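Putative hyaluronoglucosaminidase (Clostridium perfringens, PDB 6PWI) probably releases terminal N-acetylhexosamine from glycans as a secreted family 84 glycoside hydrolase, this chain being the N-terminal part with the catalytic domain. Local coordinates at residues I171-I183 with L436-D448. Numbering follows the deposited sequence.
Sequences IEDYSDGQWRGFI and LFAIADYGWNRAD
With CG of Trp444 trans to the backbone N (chi1 -179°), the indole leaves the end of helix 436-444 and lies under the backbone of Tyr174 and Ser175. Its NE1 donates to Asp173 OD1 at 2.9 Å; this oxygen lies close to the indole plane but is itself approached from above the carboxylate plane, the two planes being almost perpendicular. OD1 also accepts from Tyr174 N and from Gln41 N, which holds the carboxylate in place. Over that same face, Ser175 CB makes a CH-pi contact 3.7 Å from the six-membered ring centroid. Arg180, bent at chi3 (-59°), turns one face of its guanidinium to the indole edge at CE3, the two planes perpendicular. Its NH1 forms a salt bridge with Asp126. The loop 176-178 between the two strands meets the C-terminal end of the helix: Asp176 N donates to Trp444 O at 2.7 Å, and Asp176 OD2 takes Arg446 N on its anti lone pair at 2.9 Å. Farther along, Leu436 CD2 packs over the Phe182 ring. The contact thus joins strand 165-175, the last in sequence of the N-terminal domain's sheet, and the first barrel strand to helix 433-444, which follows the eighth strand of the catalytic (beta/alpha)8 TIM barrel.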
ATOM      1  N   ILE A 171     -20.778 -10.462  -8.574  1.00 27.52           N
ATOM      2  CA  ILE A 171     -19.809 -10.276  -7.507  1.00 27.84           C
ATOM      3  C   ILE A 171     -20.582  -9.965  -6.230  1.00 28.56           C
ATOM      4  O   ILE A 171     -21.406  -9.054  -6.215  1.00 30.23           O
ATOM      5  CB  ILE A 171     -18.809  -9.143  -7.838  1.00 27.09           C
ATOM      6  CG1 ILE A 171     -18.016  -9.408  -9.119  1.00 26.03           C
ATOM      7  CG2 ILE A 171     -17.879  -8.878  -6.663  1.00 26.77           C
ATOM      8  CD1 ILE A 171     -17.223  -8.215  -9.603  1.00 25.97           C
ATOM      9  N   GLU A 172     -20.312 -10.728  -5.167  1.00 28.66           N
ATOM     10  CA  GLU A 172     -20.822 -10.389  -3.849  1.00 30.58           C
ATOM     11  C   GLU A 172     -19.630 -10.099  -2.939  1.00 30.45           C
ATOM     12  O   GLU A 172     -19.012 -11.023  -2.412  1.00 32.38           O
ATOM     13  CB  GLU A 172     -21.705 -11.511  -3.294  1.00 32.93           C
ATOM     14  CG  GLU A 172     -22.954 -11.779  -4.125  1.00 37.32           C
ATOM     15  CD  GLU A 172     -23.597 -13.138  -3.881  1.00 40.04           C
ATOM     16  OE1 GLU A 172     -23.298 -14.090  -4.654  1.00 39.91           O
ATOM     17  OE2 GLU A 172     -24.398 -13.247  -2.920  1.00 39.88           O
ATOM     18  N   ASP A 173     -19.311  -8.810  -2.766  1.00 27.52           N
ATOM     19  CA  ASP A 173     -18.015  -8.436  -2.222  1.00 25.78           C
ATOM     20  C   ASP A 173     -18.172  -7.664  -0.915  1.00 25.22           C
ATOM     21  O   ASP A 173     -19.201  -7.038  -0.658  1.00 25.09           O
ATOM     22  CB  ASP A 173     -17.181  -7.670  -3.250  1.00 25.03           C
ATOM     23  CG  ASP A 173     -15.688  -7.926  -3.136  1.00 26.16           C
ATOM     24  OD1 ASP A 173     -15.265  -8.582  -2.146  1.00 27.58           O
ATOM     25  OD2 ASP A 173     -14.953  -7.472  -4.033  1.00 25.04           O
ATOM     26  N   TYR A 174     -17.121  -7.733  -0.095  1.00 24.85           N
ATOM     27  CA  TYR A 174     -17.021  -6.956   1.128  1.00 25.27           C
ATOM     28  C   TYR A 174     -15.575  -6.966   1.618  1.00 25.04           C
ATOM     29  O   TYR A 174     -14.750  -7.724   1.116  1.00 24.86           O
ATOM     30  CB  TYR A 174     -17.969  -7.510   2.193  1.00 24.81           C
ATOM     31  CG  TYR A 174     -17.632  -8.902   2.657  1.00 24.57           C
ATOM     32  CD1 TYR A 174     -16.699  -9.116   3.661  1.00 23.64           C
ATOM     33  CD2 TYR A 174     -18.260 -10.005   2.095  1.00 24.90           C
ATOM     34  CE1 TYR A 174     -16.393 -10.400   4.087  1.00 24.94           C
ATOM     35  CE2 TYR A 174     -17.972 -11.293   2.514  1.00 24.21           C
ATOM     36  CZ  TYR A 174     -17.033 -11.489   3.511  1.00 25.21           C
ATOM     37  OH  TYR A 174     -16.754 -12.760   3.915  1.00 25.83           O
ATOM     38  N   SER A 175     -15.285  -6.119   2.610  1.00 24.40           N
ATOM     39  CA  SER A 175     -13.946  -5.999   3.151  1.00 24.09           C
ATOM     40  C   SER A 175     -13.875  -6.676   4.515  1.00 24.23           C
ATOM     41  O   SER A 175     -14.779  -6.530   5.332  1.00 22.87           O
ATOM     42  CB  SER A 175     -13.526  -4.564   3.258  1.00 24.55           C
ATOM     43  OG  SER A 175     -12.200  -4.475   3.765  1.00 25.02           O
ATOM     44  N   ASP A 176     -12.773  -7.399   4.742  1.00 24.86           N
ATOM     45  CA  ASP A 176     -12.486  -7.969   6.045  1.00 25.55           C
ATOM     46  C   ASP A 176     -12.118  -6.848   7.012  1.00 25.54           C
ATOM     47  O   ASP A 176     -12.529  -6.880   8.164  1.00 25.26           O
ATOM     48  CB  ASP A 176     -11.428  -9.069   5.956  1.00 26.46           C
ATOM     49  CG  ASP A 176     -11.986 -10.363   5.389  1.00 28.07           C
ATOM     50  OD1 ASP A 176     -13.089 -10.765   5.835  1.00 28.78           O
ATOM     51  OD2 ASP A 176     -11.328 -10.948   4.491  1.00 27.86           O
ATOM     52  N   GLY A 177     -11.365  -5.858   6.520  1.00 26.70           N
ATOM     53  CA  GLY A 177     -10.890  -4.759   7.346  1.00 28.18           C
ATOM     54  C   GLY A 177     -11.721  -3.491   7.157  1.00 29.03           C
ATOM     55  O   GLY A 177     -12.157  -3.190   6.047  1.00 28.32           O
ATOM     56  N   GLN A 178     -11.916  -2.760   8.262  1.00 29.38           N
ATOM     57  CA  GLN A 178     -12.559  -1.456   8.265  1.00 30.52           C
ATOM     58  C   GLN A 178     -11.671  -0.432   7.545  1.00 30.17           C
ATOM     59  O   GLN A 178     -12.165   0.322   6.711  1.00 30.87           O
ATOM     60  CB  GLN A 178     -12.928  -1.082   9.704  1.00 33.46           C
ATOM     61  CG  GLN A 178     -13.596   0.278   9.865  1.00 39.36           C
ATOM     62  CD  GLN A 178     -13.670   0.765  11.298  1.00 44.44           C
ATOM     63  OE1 GLN A 178     -13.075   0.202  12.218  1.00 48.34           O
ATOM     64  NE2 GLN A 178     -14.402   1.849  11.503  1.00 44.62           N
ATOM     65  N   TRP A 179     -10.363  -0.420   7.843  1.00 30.08           N
ATOM     66  CA  TRP A 179      -9.440   0.553   7.267  1.00 29.60           C
ATOM     67  C   TRP A 179      -8.355  -0.140   6.452  1.00 27.82           C
ATOM     68  O   TRP A 179      -7.779  -1.131   6.891  1.00 27.85           O
ATOM     69  CB  TRP A 179      -8.828   1.470   8.336  1.00 32.82           C
ATOM     70  CG  TRP A 179      -9.846   2.097   9.233  1.00 37.74           C
ATOM     71  CD1 TRP A 179      -9.973   1.886  10.573  1.00 39.89           C
ATOM     72  CD2 TRP A 179     -10.918   2.992   8.861  1.00 41.86           C
ATOM     73  NE1 TRP A 179     -11.034   2.598  11.065  1.00 45.10           N
ATOM     74  CE2 TRP A 179     -11.636   3.287  10.040  1.00 44.91           C
ATOM     75  CE3 TRP A 179     -11.349   3.580   7.660  1.00 43.00           C
ATOM     76  CZ2 TRP A 179     -12.751   4.136  10.047  1.00 45.24           C
ATOM     77  CZ3 TRP A 179     -12.443   4.424   7.668  1.00 43.25           C
ATOM     78  CH2 TRP A 179     -13.142   4.692   8.847  1.00 43.76           C
ATOM     79  N   ARG A 180      -8.093   0.409   5.259  1.00 25.80           N
ATOM     80  CA  ARG A 180      -7.064  -0.068   4.352  1.00 24.10           C
ATOM     81  C   ARG A 180      -6.368   1.137   3.724  1.00 24.20           C
ATOM     82  O   ARG A 180      -7.006   1.959   3.067  1.00 25.16           O
ATOM     83  CB  ARG A 180      -7.681  -0.926   3.246  1.00 23.58           C
ATOM     84  CG  ARG A 180      -8.628  -2.014   3.734  1.00 23.89           C
ATOM     85  CD  ARG A 180      -9.495  -2.598   2.633  1.00 23.70           C
ATOM     86  NE  ARG A 180     -10.349  -1.634   1.937  1.00 24.14           N
ATOM     87  CZ  ARG A 180     -11.508  -1.157   2.398  1.00 24.06           C
ATOM     88  NH1 ARG A 180     -11.967  -1.545   3.576  1.00 23.21           N
ATOM     89  NH2 ARG A 180     -12.205  -0.293   1.676  1.00 23.30           N
ATOM     90  N   GLY A 181      -5.056   1.252   3.940  1.00 22.98           N
ATOM     91  CA  GLY A 181      -4.318   2.309   3.279  1.00 22.26           C
ATOM     92  C   GLY A 181      -2.874   2.424   3.749  1.00 22.70           C
ATOM     93  O   GLY A 181      -2.234   1.437   4.109  1.00 22.58           O
ATOM     94  N   PHE A 182      -2.383   3.663   3.732  1.00 22.11           N
ATOM     95  CA  PHE A 182      -0.981   3.952   3.952  1.00 20.95           C
ATOM     96  C   PHE A 182      -0.873   5.251   4.741  1.00 20.82           C
ATOM     97  O   PHE A 182      -1.729   6.127   4.634  1.00 20.34           O
ATOM     98  CB  PHE A 182      -0.250   4.040   2.609  1.00 21.02           C
ATOM     99  CG  PHE A 182      -0.847   4.996   1.603  1.00 21.66           C
ATOM    100  CD1 PHE A 182      -0.324   6.275   1.435  1.00 21.46           C
ATOM    101  CD2 PHE A 182      -1.929   4.621   0.811  1.00 21.88           C
ATOM    102  CE1 PHE A 182      -0.867   7.149   0.501  1.00 21.55           C
ATOM    103  CE2 PHE A 182      -2.478   5.501  -0.115  1.00 21.37           C
ATOM    104  CZ  PHE A 182      -1.946   6.764  -0.269  1.00 21.06           C
ATOM    105  N   ILE A 183       0.200   5.347   5.528  1.00 21.14           N
ATOM    106  CA  ILE A 183       0.489   6.496   6.367  1.00 21.13           C
ATOM    107  C   ILE A 183       1.882   7.003   6.016  1.00 22.22           C
ATOM    108  O   ILE A 183       2.836   6.226   5.985  1.00 24.60           O
ATOM    109  CB  ILE A 183       0.406   6.112   7.859  1.00 20.09           C
ATOM    110  CG1 ILE A 183       0.745   7.304   8.759  1.00 19.58           C
ATOM    111  CG2 ILE A 183       1.286   4.904   8.158  1.00 18.94           C
ATOM    112  CD1 ILE A 183       0.388   7.100  10.209  1.00 19.14           C
ATOM    113  N   LEU A 436       1.720  -1.063  -1.305  1.00 19.72           N
ATOM    114  CA  LEU A 436       0.354  -0.562  -1.289  1.00 19.78           C
ATOM    115  C   LEU A 436      -0.572  -1.629  -1.862  1.00 20.34           C
ATOM    116  O   LEU A 436      -1.612  -1.922  -1.276  1.00 20.04           O
ATOM    117  CB  LEU A 436       0.248   0.758  -2.060  1.00 19.82           C
ATOM    118  CG  LEU A 436       0.157   2.020  -1.201  1.00 19.71           C
ATOM    119  CD1 LEU A 436       1.469   2.291  -0.476  1.00 19.24           C
ATOM    120  CD2 LEU A 436      -0.228   3.219  -2.053  1.00 19.28           C
ATOM    121  N   PHE A 437      -0.160  -2.231  -2.986  1.00 20.29           N
ATOM    122  CA  PHE A 437      -0.919  -3.305  -3.603  1.00 19.53           C
ATOM    123  C   PHE A 437      -1.129  -4.443  -2.605  1.00 19.98           C
ATOM    124  O   PHE A 437      -2.242  -4.953  -2.490  1.00 20.41           O
ATOM    125  CB  PHE A 437      -0.218  -3.806  -4.864  1.00 18.78           C
ATOM    126  CG  PHE A 437      -1.081  -4.656  -5.763  1.00 18.50           C
ATOM    127  CD1 PHE A 437      -1.788  -4.084  -6.812  1.00 18.49           C
ATOM    128  CD2 PHE A 437      -1.183  -6.026  -5.566  1.00 18.30           C
ATOM    129  CE1 PHE A 437      -2.568  -4.872  -7.651  1.00 18.49           C
ATOM    130  CE2 PHE A 437      -1.969  -6.810  -6.401  1.00 17.87           C
ATOM    131  CZ  PHE A 437      -2.651  -6.234  -7.449  1.00 17.74           C
ATOM    132  N   ALA A 438      -0.063  -4.816  -1.878  1.00 20.11           N
ATOM    133  CA  ALA A 438      -0.117  -5.939  -0.955  1.00 19.72           C
ATOM    134  C   ALA A 438      -1.126  -5.667   0.156  1.00 20.18           C
ATOM    135  O   ALA A 438      -2.035  -6.470   0.374  1.00 20.59           O
ATOM    136  CB  ALA A 438       1.250  -6.242  -0.405  1.00 19.15           C
ATOM    137  N   ILE A 439      -0.975  -4.519   0.826  1.00 20.66           N
ATOM    138  CA  ILE A 439      -1.829  -4.129   1.942  1.00 21.21           C
ATOM    139  C   ILE A 439      -3.283  -3.981   1.487  1.00 20.57           C
ATOM    140  O   ILE A 439      -4.198  -4.332   2.226  1.00 20.37           O
ATOM    141  CB  ILE A 439      -1.289  -2.852   2.619  1.00 21.84           C
ATOM    142  CG1 ILE A 439       0.122  -3.063   3.176  1.00 23.25           C
ATOM    143  CG2 ILE A 439      -2.243  -2.324   3.678  1.00 22.04           C
ATOM    144  CD1 ILE A 439       0.308  -4.350   3.926  1.00 24.61           C
ATOM    145  N   ALA A 440      -3.490  -3.474   0.267  1.00 19.95           N
ATOM    146  CA  ALA A 440      -4.824  -3.302  -0.278  1.00 20.02           C
ATOM    147  C   ALA A 440      -5.506  -4.661  -0.415  1.00 21.05           C
ATOM    148  O   ALA A 440      -6.636  -4.830   0.037  1.00 22.05           O
ATOM    149  CB  ALA A 440      -4.758  -2.583  -1.600  1.00 19.58           C
ATOM    150  N   ASP A 441      -4.804  -5.614  -1.041  1.00 20.65           N
ATOM    151  CA  ASP A 441      -5.322  -6.945  -1.295  1.00 20.03           C
ATOM    152  C   ASP A 441      -5.579  -7.648   0.036  1.00 20.17           C
ATOM    153  O   ASP A 441      -6.679  -8.134   0.290  1.00 19.95           O
ATOM    154  CB  ASP A 441      -4.346  -7.710  -2.188  1.00 21.71           C
ATOM    155  CG  ASP A 441      -4.839  -9.057  -2.695  1.00 23.90           C
ATOM    156  OD1 ASP A 441      -6.061  -9.334  -2.606  1.00 24.76           O
ATOM    157  OD2 ASP A 441      -3.992  -9.819  -3.199  1.00 25.90           O
ATOM    158  N   TYR A 442      -4.554  -7.676   0.895  1.00 19.94           N
ATOM    159  CA  TYR A 442      -4.644  -8.348   2.179  1.00 19.77           C
ATOM    160  C   TYR A 442      -5.706  -7.690   3.056  1.00 20.04           C
ATOM    161  O   TYR A 442      -6.459  -8.376   3.741  1.00 20.76           O
ATOM    162  CB  TYR A 442      -3.283  -8.349   2.876  1.00 19.68           C
ATOM    163  CG  TYR A 442      -3.279  -8.897   4.281  1.00 19.86           C
ATOM    164  CD1 TYR A 442      -3.544 -10.235   4.536  1.00 20.41           C
ATOM    165  CD2 TYR A 442      -2.995  -8.083   5.364  1.00 20.20           C
ATOM    166  CE1 TYR A 442      -3.530 -10.750   5.824  1.00 20.61           C
ATOM    167  CE2 TYR A 442      -2.965  -8.581   6.658  1.00 20.84           C
ATOM    168  CZ  TYR A 442      -3.234  -9.917   6.889  1.00 21.13           C
ATOM    169  OH  TYR A 442      -3.214 -10.404   8.162  1.00 22.67           O
ATOM    170  N   GLY A 443      -5.748  -6.355   3.039  1.00 20.25           N
ATOM    171  CA  GLY A 443      -6.655  -5.607   3.894  1.00 20.08           C
ATOM    172  C   GLY A 443      -8.114  -5.885   3.550  1.00 20.53           C
ATOM    173  O   GLY A 443      -8.954  -5.952   4.450  1.00 21.64           O
ATOM    174  N   TRP A 444      -8.387  -6.055   2.247  1.00 20.12           N
ATOM    175  CA  TRP A 444      -9.732  -6.280   1.739  1.00 20.89           C
ATOM    176  C   TRP A 444     -10.171  -7.726   1.988  1.00 22.15           C
ATOM    177  O   TRP A 444     -11.226  -7.953   2.587  1.00 21.31           O
ATOM    178  CB  TRP A 444      -9.841  -5.897   0.256  1.00 20.49           C
ATOM    179  CG  TRP A 444     -11.223  -6.084  -0.298  1.00 20.29           C
ATOM    180  CD1 TRP A 444     -11.723  -7.209  -0.884  1.00 20.00           C
ATOM    181  CD2 TRP A 444     -12.298  -5.125  -0.298  1.00 20.10           C
ATOM    182  NE1 TRP A 444     -13.028  -7.020  -1.249  1.00 19.74           N
ATOM    183  CE2 TRP A 444     -13.411  -5.752  -0.904  1.00 20.09           C
ATOM    184  CE3 TRP A 444     -12.433  -3.802   0.148  1.00 20.06           C
ATOM    185  CZ2 TRP A 444     -14.637  -5.103  -1.070  1.00 19.97           C
ATOM    186  CZ3 TRP A 444     -13.646  -3.163  -0.010  1.00 19.96           C
ATOM    187  CH2 TRP A 444     -14.732  -3.804  -0.615  1.00 19.92           C
ATOM    188  N   ASN A 445      -9.347  -8.682   1.527  1.00 22.45           N
ATOM    189  CA  ASN A 445      -9.657 -10.103   1.580  1.00 23.13           C
ATOM    190  C   ASN A 445      -8.484 -10.850   2.207  1.00 24.14           C
ATOM    191  O   ASN A 445      -7.513 -11.150   1.516  1.00 24.68           O
ATOM    192  CB  ASN A 445      -9.926 -10.666   0.179  1.00 22.60           C
ATOM    193  CG  ASN A 445     -10.375 -12.116   0.171  1.00 22.96           C
ATOM    194  OD1 ASN A 445     -10.066 -12.882   1.082  1.00 22.43           O
ATOM    195  ND2 ASN A 445     -11.102 -12.509  -0.865  1.00 22.47           N
ATOM    196  N   ARG A 446      -8.607 -11.184   3.498  1.00 24.42           N
ATOM    197  CA  ARG A 446      -7.504 -11.757   4.250  1.00 24.98           C
ATOM    198  C   ARG A 446      -7.258 -13.219   3.883  1.00 25.30           C
ATOM    199  O   ARG A 446      -6.130 -13.593   3.577  1.00 25.13           O
ATOM    200  CB  ARG A 446      -7.714 -11.573   5.752  1.00 25.82           C
ATOM    201  CG  ARG A 446      -7.262 -10.214   6.257  1.00 29.01           C
ATOM    202  CD  ARG A 446      -7.767 -10.072   7.673  1.00 31.19           C
ATOM    203  NE  ARG A 446      -8.117  -8.713   8.047  1.00 33.14           N
ATOM    204  CZ  ARG A 446      -8.867  -8.420   9.109  1.00 36.09           C
ATOM    205  NH1 ARG A 446      -9.342  -9.400   9.865  1.00 35.08           N
ATOM    206  NH2 ARG A 446      -9.145  -7.158   9.406  1.00 34.29           N
ATOM    207  N   ALA A 447      -8.297 -14.054   3.940  1.00 25.77           N
ATOM    208  CA  ALA A 447      -8.098 -15.490   3.800  1.00 27.37           C
ATOM    209  C   ALA A 447      -7.533 -15.836   2.422  1.00 28.47           C
ATOM    210  O   ALA A 447      -6.708 -16.743   2.308  1.00 29.32           O
ATOM    211  CB  ALA A 447      -9.374 -16.242   4.089  1.00 26.44           C
ATOM    212  N   ASP A 448      -7.957 -15.095   1.388  1.00 27.46           N
ATOM    213  CA  ASP A 448      -7.559 -15.402   0.025  1.00 27.18           C
ATOM    214  C   ASP A 448      -6.287 -14.650  -0.359  1.00 27.20           C
ATOM    215  O   ASP A 448      -5.979 -14.541  -1.542  1.00 27.55           O
ATOM    216  CB  ASP A 448      -8.674 -15.095  -0.977  1.00 28.45           C
ATOM    217  CG  ASP A 448      -9.978 -15.826  -0.701  1.00 29.83           C
ATOM    218  OD1 ASP A 448      -9.937 -16.894  -0.051  1.00 29.71           O
ATOM    219  OD2 ASP A 448     -11.034 -15.315  -1.134  1.00 30.25           O
TER
HETATM  220  O   HOH W   1     -10.979 -13.431   4.797  1.00 21.45           O
HETATM  221  O   HOH W   2      -8.268  -2.427  -0.152  1.00 20.39           O